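Long-range contacts in ALKF (Bacillus cereus, PDB 3ZBO), which is of uncertain cellular function but has affinity for branched DNA structures and is related to the HEAT-like repeat DNA glycosylases: residues Ala59-Tyr63 / Arg90-Ala95; Ala78-Ser84 / Thr108-Ile114; Glu85-Asp89 / Val118-Trp122; Ser101-Ala106 / Ser132-Cys137. All blocks are in the same frame, centred on the assembly; numbering follows the deposited sequence.

Contact 1 of 4, residues Ala59-Tyr63 / Arg90-Ala95; sequences AEELY and RWIDGA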
loop_
_atom_site.group_PDB
_atom_site.type_symbol
_atom_site.label_atom_id
_atom_site.label_comp_id
_atom_site.label_asym_id
_atom_site.label_seq_id
_atom_site.Cartn_x
_atom_site.Cartn_y
_atom_site.Cartn_z
ATOM N N ALA A 59 -5.275 -17.603 -5.104
ATOM C CA ALA A 59 -4.900 -16.178 -5.159
ATOM C C ALA A 59 -4.413 -15.852 -6.562
ATOM O O ALA A 59 -4.804 -14.759 -7.118
ATOM C CB ALA A 59 -3.745 -15.809 -4.123
ATOM N N GLU A 60 -3.653 -16.761 -7.135
ATOM C CA GLU A 60 -3.163 -16.490 -8.496
ATOM C C GLU A 60 -4.259 -16.387 -9.496
ATOM O O GLU A 60 -4.223 -15.488 -10.396
ATOM C CB GLU A 60 -2.106 -17.495 -8.976
ATOM C CG GLU A 60 -0.840 -17.432 -8.186
ATOM C CD GLU A 60 0.065 -16.218 -8.441
ATOM O OE1 GLU A 60 -0.124 -15.590 -9.476
ATOM O OE2 GLU A 60 0.957 -15.973 -7.676
ATOM N N GLU A 61 -5.241 -17.312 -9.428
ATOM C CA GLU A 61 -6.333 -17.203 -10.371
ATOM C C GLU A 61 -7.181 -15.931 -10.183
ATOM O O GLU A 61 -7.611 -15.347 -11.205
ATOM C CB GLU A 61 -7.256 -18.435 -10.253
ATOM C CG GLU A 61 -6.570 -19.713 -10.630
ATOM C CD GLU A 61 -7.597 -20.863 -10.865
ATOM O OE1 GLU A 61 -8.716 -20.666 -11.428
ATOM O OE2 GLU A 61 -7.213 -22.022 -10.524
ATOM N N LEU A 62 -7.379 -15.565 -8.934
ATOM C CA LEU A 62 -8.180 -14.354 -8.639
ATOM C C LEU A 62 -7.388 -13.145 -9.121
ATOM O O LEU A 62 -8.009 -12.228 -9.752
ATOM C CB LEU A 62 -8.465 -14.252 -7.147
ATOM C CG LEU A 62 -9.420 -15.337 -6.693
ATOM C CD1 LEU A 62 -9.438 -15.292 -5.201
ATOM C CD2 LEU A 62 -10.808 -15.082 -7.221
ATOM N N TYR A 63 -6.080 -13.116 -8.903
ATOM C CA TYR A 63 -5.349 -11.869 -9.316
ATOM C C TYR A 63 -5.349 -11.715 -10.838
ATOM O O TYR A 63 -5.435 -10.592 -11.388
ATOM C CB TYR A 63 -3.921 -11.962 -8.749
ATOM C CG TYR A 63 -3.282 -10.599 -8.743
ATOM C CD1 TYR A 63 -3.515 -9.695 -7.702
ATOM C CD2 TYR A 63 -2.437 -10.230 -9.797
ATOM C CE1 TYR A 63 -2.904 -8.412 -7.692
ATOM C CE2 TYR A 63 -1.877 -8.952 -9.849
ATOM C CZ TYR A 63 -2.130 -8.063 -8.779
ATOM O OH TYR A 63 -1.538 -6.819 -8.821
ATOM N N ARG A 90 5.490 -10.231 -11.027
ATOM C CA ARG A 90 4.264 -10.420 -11.801
ATOM C C ARG A 90 3.085 -9.627 -11.265
ATOM O O ARG A 90 2.330 -8.989 -12.015
ATOM C CB ARG A 90 3.835 -11.917 -11.880
ATOM C CG ARG A 90 4.857 -12.744 -12.649
ATOM C CD ARG A 90 4.372 -14.228 -12.854
ATOM N NE ARG A 90 4.257 -14.896 -11.556
ATOM C CZ ARG A 90 3.139 -15.034 -10.790
ATOM N NH1 ARG A 90 1.937 -14.534 -11.123
ATOM N NH2 ARG A 90 3.253 -15.611 -9.606
ATOM N N TRP A 91 2.962 -9.672 -9.962
ATOM C CA TRP A 91 1.783 -9.013 -9.344
ATOM C C TRP A 91 1.917 -7.481 -9.564
ATOM O O TRP A 91 0.954 -6.829 -9.938
ATOM C CB TRP A 91 1.703 -9.328 -7.827
ATOM C CG TRP A 91 1.030 -10.678 -7.580
ATOM C CD1 TRP A 91 1.280 -11.850 -8.227
ATOM C CD2 TRP A 91 0.147 -10.971 -6.502
ATOM N NE1 TRP A 91 0.490 -12.871 -7.630
ATOM C CE2 TRP A 91 -0.235 -12.315 -6.621
ATOM C CE3 TRP A 91 -0.421 -10.195 -5.500
ATOM C CZ2 TRP A 91 -1.107 -12.964 -5.704
ATOM C CZ3 TRP A 91 -1.403 -10.819 -4.612
ATOM C CH2 TRP A 91 -1.751 -12.158 -4.792
ATOM N N ILE A 92 3.130 -6.915 -9.363
ATOM C CA ILE A 92 3.188 -5.470 -9.562
ATOM C C ILE A 92 2.963 -5.101 -11.027
ATOM O O ILE A 92 2.403 -4.031 -11.322
ATOM C CB ILE A 92 4.484 -4.870 -8.992
ATOM C CG1 ILE A 92 4.381 -3.344 -8.750
ATOM C CG2 ILE A 92 5.731 -5.113 -9.947
ATOM C CD1 ILE A 92 3.262 -2.939 -7.717
ATOM N N ASP A 93 3.351 -5.974 -11.965
ATOM C CA ASP A 93 3.066 -5.659 -13.380
ATOM C C ASP A 93 1.586 -5.576 -13.648
ATOM O O ASP A 93 1.221 -4.874 -14.558
ATOM C CB ASP A 93 3.657 -6.750 -14.302
ATOM C CG ASP A 93 5.181 -6.655 -14.420
ATOM O OD1 ASP A 93 5.790 -5.665 -14.055
ATOM O OD2 ASP A 93 5.772 -7.646 -14.967
ATOM N N GLY A 94 0.753 -6.267 -12.863
ATOM C CA GLY A 94 -0.673 -6.172 -13.042
ATOM C C GLY A 94 -1.409 -5.146 -12.187
ATOM O O GLY A 94 -2.608 -4.973 -12.352
ATOM N N ALA A 95 -0.626 -4.396 -11.406
ATOM C CA ALA A 95 -1.249 -3.447 -10.502
ATOM C C ALA A 95 -1.414 -2.114 -11.237
ATOM O O ALA A 95 -0.569 -1.209 -11.170
ATOM C CB ALA A 95 -0.300 -3.279 -9.298
#
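Glu60 and Arg90 form a two-pronged salt bridge between the segments. The guanidinium meets the carboxylate end-on. Arg90 NH1 bonds Glu60 OE1 at 2.8 Å, and Arg90 NH2 bonds Glu60 OE2 at 3.0 Å. The two planes are not coplanar but strongly twisted. Glu60 OE2 therefore takes NH2 from above its own plane. The opposite face of that plane receives the indole N-H, with Trp91 NE1 3.1 Å from Glu60 OE2. A weak bond also runs from NE1 to OE1. The carboxylate sits at the indole edge and is steeply turned to the ring. Gln56 adds a further bond to OE2, and Asp87 is a second partner of Arg90, so the charges belong to a wider network.

A second polar link starts from the tyrosine hydroxyl. Tyr63 OH donates to Trp91 O at 2.7 Å, from above the carbonyl plane. Gly94 N reaches the same oxygen from the opposite face.

Aromatic packing joins the two polar ends. The Tyr63 ring lies face to face on the five-membered ring of Trp91, with centroids 4.3 Å apart and planes at 11°. CG of Tyr63 is anti to the backbone N (chi1 -162°), which carries the ring across to the indole. Ala59 CB touches the indole rim at Trp91 CZ2, 4.2 Å away.

The two short helical segments run nearly parallel at 22°, with axes 11.8 Å apart. Large side chains bridge that distance. Such near-parallel stacking of helices is consistent with the HEAT-like repeat architecture of the AlkD-related family.

Contact 2 of 4, residues Ala78-Ser84 / Thr108-Ile114; sequences ADPKAMS and TLSESNI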
loop_
_atom_site.group_PDB
_atom_site.type_symbol
_atom_site.label_atom_id
_atom_site.label_comp_id
_atom_site.label_asym_id
_atom_site.label_seq_id
_atom_site.Cartn_x
_atom_site.Cartn_y
_atom_site.Cartn_z
ATOM N N ALA A 78 -3.325 -14.736 -0.109
ATOM C CA ALA A 78 -2.045 -15.185 -0.604
ATOM C C ALA A 78 -1.179 -15.791 0.489
ATOM O O ALA A 78 -1.424 -15.578 1.692
ATOM C CB ALA A 78 -1.280 -13.911 -1.234
ATOM N N ASP A 79 -0.130 -16.499 0.068
ATOM C CA ASP A 79 0.923 -16.962 1.020
ATOM C C ASP A 79 2.230 -16.231 0.712
ATOM O O ASP A 79 3.094 -16.684 -0.039
ATOM C CB ASP A 79 1.108 -18.481 0.757
ATOM C CG ASP A 79 1.950 -19.139 1.835
ATOM O OD1 ASP A 79 2.503 -18.424 2.717
ATOM O OD2 ASP A 79 2.030 -20.399 1.739
ATOM N N PRO A 80 2.364 -15.056 1.283
ATOM C CA PRO A 80 3.528 -14.235 0.913
ATOM C C PRO A 80 4.840 -14.808 1.345
ATOM O O PRO A 80 5.825 -14.549 0.639
ATOM C CB PRO A 80 3.269 -12.920 1.615
ATOM C CG PRO A 80 2.237 -13.206 2.639
ATOM C CD PRO A 80 1.404 -14.362 2.131
ATOM N N LYS A 81 4.851 -15.627 2.400
ATOM C CA LYS A 81 6.146 -16.200 2.738
ATOM C C LYS A 81 6.584 -17.256 1.733
ATOM O O LYS A 81 7.792 -17.626 1.713
ATOM C CB LYS A 81 6.113 -16.724 4.160
ATOM C CG LYS A 81 6.030 -15.569 5.134
ATOM C CD LYS A 81 6.080 -16.059 6.543
ATOM C CE LYS A 81 6.349 -14.916 7.487
ATOM N NZ LYS A 81 5.228 -13.944 7.429
ATOM N N ALA A 82 5.660 -17.732 0.884
ATOM C CA ALA A 82 6.017 -18.665 -0.166
ATOM C C ALA A 82 6.153 -17.982 -1.538
ATOM O O ALA A 82 6.425 -18.651 -2.527
ATOM C CB ALA A 82 4.989 -19.854 -0.261
ATOM N N MET A 83 5.934 -16.651 -1.620
ATOM C CA MET A 83 6.039 -15.986 -2.929
ATOM C C MET A 83 7.476 -15.544 -3.135
ATOM O O MET A 83 8.125 -15.010 -2.211
ATOM C CB MET A 83 5.066 -14.754 -2.935
ATOM C CG MET A 83 3.612 -15.156 -3.141
ATOM S SD MET A 83 2.548 -13.730 -3.017
ATOM C CE MET A 83 2.983 -12.832 -4.506
ATOM N N SER A 84 7.969 -15.718 -4.365
ATOM C CA SER A 84 9.299 -15.293 -4.724
ATOM C C SER A 84 9.319 -13.838 -5.235
ATOM O O SER A 84 8.233 -13.234 -5.529
ATOM C CB SER A 84 9.796 -16.174 -5.894
ATOM O OG SER A 84 8.950 -15.967 -6.992
ATOM N N THR A 108 0.772 -7.249 0.623
ATOM C CA THR A 108 1.200 -8.651 0.545
ATOM C C THR A 108 2.733 -8.742 0.673
ATOM O O THR A 108 3.259 -9.517 1.423
ATOM C CB THR A 108 0.738 -9.194 -0.748
ATOM O OG1 THR A 108 -0.704 -9.117 -0.783
ATOM C CG2 THR A 108 1.097 -10.680 -0.870
ATOM N N LEU A 109 3.423 -7.824 -0.012
ATOM C CA LEU A 109 4.921 -7.799 0.102
ATOM C C LEU A 109 5.413 -7.559 1.520
ATOM O O LEU A 109 6.402 -8.176 1.961
ATOM C CB LEU A 109 5.512 -6.778 -0.899
ATOM C CG LEU A 109 7.062 -6.622 -0.900
ATOM C CD1 LEU A 109 7.686 -8.001 -1.350
ATOM C CD2 LEU A 109 7.478 -5.519 -1.833
ATOM N N SER A 110 4.721 -6.666 2.248
ATOM C CA SER A 110 5.154 -6.352 3.634
ATOM C C SER A 110 5.030 -7.566 4.546
ATOM O O SER A 110 5.612 -7.509 5.642
ATOM C CB SER A 110 4.315 -5.121 4.176
ATOM O OG SER A 110 3.013 -5.566 4.479
ATOM N N GLU A 111 4.314 -8.595 4.095
ATOM C CA GLU A 111 4.093 -9.805 4.917
ATOM C C GLU A 111 5.014 -10.932 4.469
ATOM O O GLU A 111 4.912 -12.048 5.008
ATOM C CB GLU A 111 2.633 -10.230 4.816
ATOM C CG GLU A 111 1.640 -9.268 5.572
ATOM C CD GLU A 111 1.920 -9.204 7.071
ATOM O OE1 GLU A 111 2.259 -10.261 7.657
ATOM O OE2 GLU A 111 1.812 -8.108 7.667
ATOM N N SER A 112 5.875 -10.651 3.489
ATOM C CA SER A 112 6.797 -11.649 2.999
ATOM C C SER A 112 8.101 -11.580 3.783
ATOM O O SER A 112 8.314 -10.711 4.616
ATOM C CB SER A 112 7.066 -11.348 1.516
ATOM O OG SER A 112 8.026 -10.339 1.453
ATOM N N ASN A 113 9.039 -12.472 3.399
ATOM C CA ASN A 113 10.371 -12.442 3.956
ATOM C C ASN A 113 11.361 -11.734 3.098
ATOM O O ASN A 113 12.533 -11.739 3.425
ATOM C CB ASN A 113 10.864 -13.914 4.160
ATOM C CG ASN A 113 10.011 -14.690 5.159
ATOM O OD1 ASN A 113 9.721 -15.909 4.958
ATOM N ND2 ASN A 113 9.612 -14.035 6.218
ATOM N N ILE A 114 10.943 -11.060 2.010
ATOM C CA ILE A 114 11.887 -10.413 1.121
ATOM C C ILE A 114 11.470 -8.966 0.858
ATOM O O ILE A 114 11.827 -8.337 -0.118
ATOM C CB ILE A 114 11.983 -11.163 -0.234
ATOM C CG1 ILE A 114 10.585 -11.412 -0.838
ATOM C CG2 ILE A 114 12.575 -12.550 0.058
ATOM C CD1 ILE A 114 10.632 -11.937 -2.241
HETATM O O HOH W 1 8.631 -14.321 1.038
#
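Pro80 O packs on Ser112 CB across the contact and is gripped by two donors. A water donates to Pro80 O at 2.8 Å, and Met83 N bonds it at 3.1 Å within its own turn. The water also accepts from Asn113 N at 3.0 Å. Two turns are thereby joined backbone to backbone.

Lys81 NZ makes the direct polar bond between the segments, donating to Glu111 O at 3.1 Å. The ammonium group approaches with a C=O...N angle of 152°, tilted from the carbonyl plane. The lysine chain is stretched until its last torsion, where a bend (chi4 63°) turns NZ onto the carbonyl. Its aliphatic part crosses the Asn113 amide at about a right angle, and Lys81 CE lies 3.6 Å from Asn113 ND2.

Both segments belong to a mainly helical fold of the HEAT-like type. Segment 78-84 links helix 68-77 to helix 85-94 through a short 3-10 turn. Segment 108-114 is the last turn of helix 98-110 and the link to helix 115-124, which forms an ST turn: Ser112 OG accepts from Ile114 N. The same hydroxyl donates to Leu109 O, on a lone pair in the carbonyl plane. Ser112 CB rests on Pro80.

The proline ring is the apolar centre. Pro80 CG lies alongside the Glu111 side chain, 3.7 Å from Glu111 CB. Thr108 CG2 meets Ala78 CB, Pro80 CB and Met83 SD, each at about 4.0 Å. Thr108 OG1 is bonded to Val104 O and to Arg240. Ile114 CD1 packs on the backbone between Met83 and Ser84, 3.8 Å from Ser84 C.

Contact 3 of 4, residues Glu85-Asp89 / Val118-Trp122; sequences ESDFD and VADKW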
loop_
_atom_site.group_PDB
_atom_site.type_symbol
_atom_site.label_atom_id
_atom_site.label_comp_id
_atom_site.label_asym_id
_atom_site.label_seq_id
_atom_site.Cartn_x
_atom_site.Cartn_y
_atom_site.Cartn_z
ATOM N N GLU A 85 10.519 -13.293 -5.415
ATOM C CA GLU A 85 10.651 -12.013 -6.076
ATOM C C GLU A 85 9.946 -12.028 -7.448
ATOM O O GLU A 85 9.268 -11.047 -7.838
ATOM C CB GLU A 85 12.163 -11.588 -6.170
ATOM C CG GLU A 85 12.323 -10.318 -6.890
ATOM C CD GLU A 85 13.773 -9.792 -6.796
ATOM O OE1 GLU A 85 14.547 -10.335 -5.964
ATOM O OE2 GLU A 85 14.093 -8.857 -7.517
ATOM N N SER A 86 10.111 -13.127 -8.261
ATOM C CA SER A 86 9.521 -13.186 -9.568
ATOM C C SER A 86 7.982 -13.094 -9.426
ATOM O O SER A 86 7.356 -12.464 -10.246
ATOM C CB SER A 86 9.976 -14.517 -10.292
ATOM O OG SER A 86 9.218 -14.631 -11.473
ATOM N N ASP A 87 7.428 -13.719 -8.375
ATOM C CA ASP A 87 5.992 -13.695 -8.186
ATOM C C ASP A 87 5.545 -12.248 -7.923
ATOM O O ASP A 87 4.541 -11.790 -8.499
ATOM C CB ASP A 87 5.547 -14.533 -7.008
ATOM C CG ASP A 87 5.754 -16.069 -7.224
ATOM O OD1 ASP A 87 5.672 -16.522 -8.397
ATOM O OD2 ASP A 87 5.982 -16.789 -6.194
ATOM N N PHE A 88 6.256 -11.582 -7.001
ATOM C CA PHE A 88 5.882 -10.170 -6.748
ATOM C C PHE A 88 6.048 -9.299 -7.957
ATOM O O PHE A 88 5.188 -8.394 -8.176
ATOM C CB PHE A 88 6.676 -9.629 -5.573
ATOM C CG PHE A 88 6.123 -10.081 -4.248
ATOM C CD1 PHE A 88 4.896 -9.524 -3.767
ATOM C CD2 PHE A 88 6.800 -10.977 -3.498
ATOM C CE1 PHE A 88 4.356 -10.042 -2.528
ATOM C CE2 PHE A 88 6.261 -11.490 -2.257
ATOM C CZ PHE A 88 5.009 -10.983 -1.791
ATOM N N ASP A 89 7.064 -9.552 -8.811
ATOM C CA ASP A 89 7.190 -8.727 -10.013
ATOM C C ASP A 89 6.030 -8.976 -10.961
ATOM O O ASP A 89 5.518 -8.059 -11.592
ATOM C CB ASP A 89 8.519 -9.106 -10.730
ATOM C CG ASP A 89 9.745 -8.525 -10.013
ATOM O OD1 ASP A 89 9.549 -7.566 -9.280
ATOM O OD2 ASP A 89 10.892 -9.045 -10.113
ATOM N N VAL A 118 12.902 -6.330 -2.249
ATOM C CA VAL A 118 12.048 -6.092 -3.383
ATOM C C VAL A 118 11.579 -4.612 -3.390
ATOM O O VAL A 118 11.660 -3.937 -4.422
ATOM C CB VAL A 118 10.846 -6.991 -3.365
ATOM C CG1 VAL A 118 9.903 -6.629 -4.558
ATOM C CG2 VAL A 118 11.299 -8.455 -3.489
ATOM N N ALA A 119 11.184 -4.102 -2.240
ATOM C CA ALA A 119 10.760 -2.677 -2.224
ATOM C C ALA A 119 11.851 -1.731 -2.633
ATOM O O ALA A 119 11.624 -0.745 -3.315
ATOM C CB ALA A 119 10.276 -2.307 -0.787
ATOM N N ASP A 120 13.071 -2.010 -2.194
ATOM C CA ASP A 120 14.222 -1.185 -2.649
ATOM C C ASP A 120 14.430 -1.174 -4.172
ATOM O O ASP A 120 14.655 -0.087 -4.803
ATOM C CB ASP A 120 15.524 -1.609 -1.986
ATOM C CG ASP A 120 15.548 -1.377 -0.482
ATOM O OD1 ASP A 120 14.753 -0.522 0.044
ATOM O OD2 ASP A 120 16.443 -1.960 0.162
ATOM N N LYS A 121 14.295 -2.359 -4.788
ATOM C CA LYS A 121 14.383 -2.419 -6.218
ATOM C C LYS A 121 13.285 -1.622 -6.844
ATOM O O LYS A 121 13.452 -0.899 -7.843
ATOM C CB LYS A 121 14.323 -3.870 -6.719
ATOM C CG LYS A 121 15.615 -4.590 -6.379
ATOM C CD LYS A 121 15.509 -6.014 -6.981
ATOM C CE LYS A 121 16.655 -6.860 -6.418
ATOM N NZ LYS A 121 16.752 -8.073 -7.386
ATOM N N TRP A 122 12.064 -1.742 -6.284
ATOM C CA TRP A 122 10.966 -1.026 -6.838
ATOM C C TRP A 122 11.130 0.483 -6.723
ATOM O O TRP A 122 10.794 1.236 -7.648
ATOM C CB TRP A 122 9.574 -1.488 -6.228
ATOM C CG TRP A 122 9.219 -2.842 -6.690
ATOM C CD1 TRP A 122 9.905 -3.610 -7.631
ATOM C CD2 TRP A 122 8.123 -3.634 -6.239
ATOM N NE1 TRP A 122 9.244 -4.864 -7.821
ATOM C CE2 TRP A 122 8.172 -4.900 -6.943
ATOM C CE3 TRP A 122 7.117 -3.417 -5.272
ATOM C CZ2 TRP A 122 7.200 -5.881 -6.763
ATOM C CZ3 TRP A 122 6.202 -4.416 -5.042
ATOM C CH2 TRP A 122 6.267 -5.662 -5.821
#
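Lys121 NZ donates to Glu85 OE2 at 2.8 Å, a salt bridge between the two helices. Glu85 OE2 offers its syn lone pair to the ammonium. The two long chains cross at about a right angle, both extended beyond CG. CG of Glu85 is anti to the backbone N (chi1 178°), which sends the carboxylate across toward Lys121.

Trp122 makes the second polar bond. Trp122 NE1 donates to Asp89 OD1 at 3.1 Å, with an N-H...O angle of 156°. The oxygen lies in the indole plane and is met nearly end-on to its C-O bond.

Further along the indole edge, Trp122 CZ2 is 3.5 Å from Phe88 O and 4.0 Å from Phe88 CB. Val118 CG1 covers part of one indole face from within its own helix. Val118 CG2 touches the aliphatic part of Glu85, 4.0 Å from Glu85 CG. Phe88 turns its ring toward Thr108 and Leu109.

The short helical segments are 44° apart in direction. Their facing side combines an ion pair at its exposed margin with a tryptophan whose N-H is satisfied by a carboxylate. The in-plane NE1 bond, Phe88 O at the edge and Val118 CG1 over one face together limit how the indole can turn.

Contact 4 of 4, residues Ser101-Ala106 / Ser132-Cys137; sequences SDYVVA and SAGWSC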
loop_
_atom_site.group_PDB
_atom_site.type_symbol
_atom_site.label_atom_id
_atom_site.label_comp_id
_atom_site.label_asym_id
_atom_site.label_seq_id
_atom_site.Cartn_x
_atom_site.Cartn_y
_atom_site.Cartn_z
ATOM N N SER A 101 -1.282 -1.132 -6.392
ATOM C CA SER A 101 0.099 -1.110 -6.022
ATOM C C SER A 101 0.271 -0.950 -4.516
ATOM O O SER A 101 1.155 -1.579 -3.910
ATOM C CB SER A 101 0.863 -0.017 -6.784
ATOM O OG SER A 101 0.264 1.252 -6.516
ATOM N N ASP A 102 -0.553 -0.086 -3.895
ATOM C CA ASP A 102 -0.229 0.414 -2.516
ATOM C C ASP A 102 -0.981 -0.446 -1.477
ATOM O O ASP A 102 -0.395 -0.682 -0.407
ATOM C CB ASP A 102 -0.678 1.842 -2.338
ATOM C CG ASP A 102 0.011 2.837 -3.293
ATOM O OD1 ASP A 102 0.892 2.445 -4.083
ATOM O OD2 ASP A 102 -0.463 3.989 -3.182
ATOM N N TYR A 103 -2.238 -0.872 -1.782
ATOM C CA TYR A 103 -3.050 -1.518 -0.740
ATOM C C TYR A 103 -3.187 -3.041 -0.951
ATOM O O TYR A 103 -3.682 -3.758 -0.075
ATOM C CB TYR A 103 -4.440 -0.876 -0.692
ATOM C CG TYR A 103 -4.442 0.613 -0.558
ATOM C CD1 TYR A 103 -3.438 1.310 0.151
ATOM C CD2 TYR A 103 -5.451 1.326 -1.209
ATOM C CE1 TYR A 103 -3.523 2.733 0.285
ATOM C CE2 TYR A 103 -5.476 2.698 -1.113
ATOM C CZ TYR A 103 -4.530 3.344 -0.404
ATOM O OH TYR A 103 -4.599 4.724 -0.404
ATOM N N VAL A 104 -2.658 -3.564 -2.063
ATOM C CA VAL A 104 -2.743 -5.015 -2.357
ATOM C C VAL A 104 -1.324 -5.583 -2.534
ATOM O O VAL A 104 -0.822 -6.268 -1.628
ATOM C CB VAL A 104 -3.545 -5.298 -3.617
ATOM C CG1 VAL A 104 -3.574 -6.836 -3.860
ATOM C CG2 VAL A 104 -4.954 -4.785 -3.464
ATOM N N VAL A 105 -0.562 -5.180 -3.557
ATOM C CA VAL A 105 0.749 -5.749 -3.719
ATOM C C VAL A 105 1.709 -5.323 -2.619
ATOM O O VAL A 105 2.414 -6.176 -2.077
ATOM C CB VAL A 105 1.277 -5.339 -5.108
ATOM C CG1 VAL A 105 2.648 -6.042 -5.341
ATOM C CG2 VAL A 105 0.302 -5.811 -6.257
ATOM N N ALA A 106 1.764 -4.024 -2.266
ATOM C CA ALA A 106 2.725 -3.599 -1.213
ATOM C C ALA A 106 2.351 -4.265 0.125
ATOM O O ALA A 106 3.271 -4.534 0.929
ATOM C CB ALA A 106 2.644 -2.085 -1.068
ATOM N N SER A 132 5.650 3.657 -6.145
ATOM C CA SER A 132 4.580 3.862 -5.115
ATOM C C SER A 132 4.445 2.610 -4.238
ATOM O O SER A 132 4.306 2.728 -3.005
ATOM C CB SER A 132 3.247 4.139 -5.828
ATOM O OG SER A 132 2.309 4.540 -4.834
ATOM N N ALA A 133 4.489 1.424 -4.837
ATOM C CA ALA A 133 4.382 0.185 -4.051
ATOM C C ALA A 133 5.594 0.029 -3.136
ATOM O O ALA A 133 5.407 -0.410 -1.983
ATOM C CB ALA A 133 4.284 -1.051 -4.976
ATOM N N GLY A 134 6.809 0.414 -3.604
ATOM C CA GLY A 134 7.956 0.188 -2.763
ATOM C C GLY A 134 7.909 1.141 -1.545
ATOM O O GLY A 134 8.168 0.659 -0.428
ATOM N N TRP A 135 7.578 2.431 -1.731
ATOM C CA TRP A 135 7.429 3.395 -0.559
ATOM C C TRP A 135 6.307 2.920 0.306
ATOM O O TRP A 135 6.452 2.953 1.550
ATOM C CB TRP A 135 7.179 4.793 -1.088
ATOM C CG TRP A 135 8.427 5.385 -1.746
ATOM C CD1 TRP A 135 8.670 5.614 -3.066
ATOM C CD2 TRP A 135 9.577 5.918 -1.027
ATOM N NE1 TRP A 135 9.926 6.185 -3.231
ATOM C CE2 TRP A 135 10.479 6.400 -1.992
ATOM C CE3 TRP A 135 9.902 6.034 0.349
ATOM C CZ2 TRP A 135 11.713 7.002 -1.664
ATOM C CZ3 TRP A 135 11.100 6.614 0.704
ATOM C CH2 TRP A 135 12.027 7.108 -0.278
ATOM N N SER A 136 5.182 2.468 -0.307
ATOM C CA SER A 136 4.049 2.004 0.511
ATOM C C SER A 136 4.469 0.792 1.389
ATOM O O SER A 136 4.097 0.760 2.551
ATOM C CB SER A 136 2.859 1.603 -0.357
ATOM O OG SER A 136 2.344 2.774 -1.087
ATOM N N CYS A 137 5.198 -0.132 0.788
ATOM C CA CYS A 137 5.609 -1.318 1.569
ATOM C C CYS A 137 6.403 -0.869 2.754
ATOM O O CYS A 137 6.152 -1.455 3.847
ATOM C CB CYS A 137 6.446 -2.138 0.618
ATOM S SG CYS A 137 7.026 -3.687 1.434
#
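Ser101 opens the contact against Ala133. Its CB is 4.0 Å from Ala133 CB, and its carbonyl oxygen is closer still to that methyl. Ser101 OG turns back to its own helix and donates to Asp102 OD1 at 2.8 Å. Tyr98 O is also within bonding distance of this hydroxyl, so its proton may be shared.

Asp102 carries the polar link between the helices. Its OD1 also accepts from Ser132 OG at 2.6 Å. Ser132 comes on the syn side, 21° out of the carboxylate plane, while Ser101 comes from well above it. Two hydroxyls converge on one buried oxygen, which would favour its negative charge. OG of Ser132 is anti to the backbone N (chi1 -171°), facing the aspartate. Arg172 O is a competing acceptor for that hydroxyl. Ser136 OG lies against the aspartate at Asp102 CG, but its hydrogen bond goes to Ser132 O, 2.7 Å away.

The backbone widens into a pi-type turn at 101-105, with Ala106 N bonded to Ser101 O. Ala106 CB is 3.4 Å from Ala133 O, 3.8 Å from Ser136 CB and 4.2 Å from Cys137 CB. Small residues let the short helical axes approach to 8.3 Å, at a crossing angle of -72°.

The crossing lies deep in the chain. Helix 85-94 packs on it through Ile92, which touches both Ser101 and Ala133. Trp122 of helix 115-124 reaches Val105 and Ala133. Helix 171-187 packs through Ala176 on Ser132 and Ser136, and Trp140 bonds to Asp102 O.

Overall arrangement
Each contact joins a helix or linker to one two places further along a mainly helical domain. Helix 85-94 serves contacts 1 and 3, and helix 98-110 serves contacts 2 and 4. Contact 1 closes before contact 4 opens; every other pair interleaves along the chain. Contacts 2 and 3 are nearest, with centres about 10 Å apart, and Phe88 joins them by packing on Met83 and Leu109. Contact 4 lies about 4 Å from the chain centre, while the others lie about 14 to 15 Å from it. Trp122 touches Ile92, Leu109, Val105 and Ala133, tying contact 3 to the rest. The result is a continuous helical stack, consistent with a HEAT-like repeat scaffold.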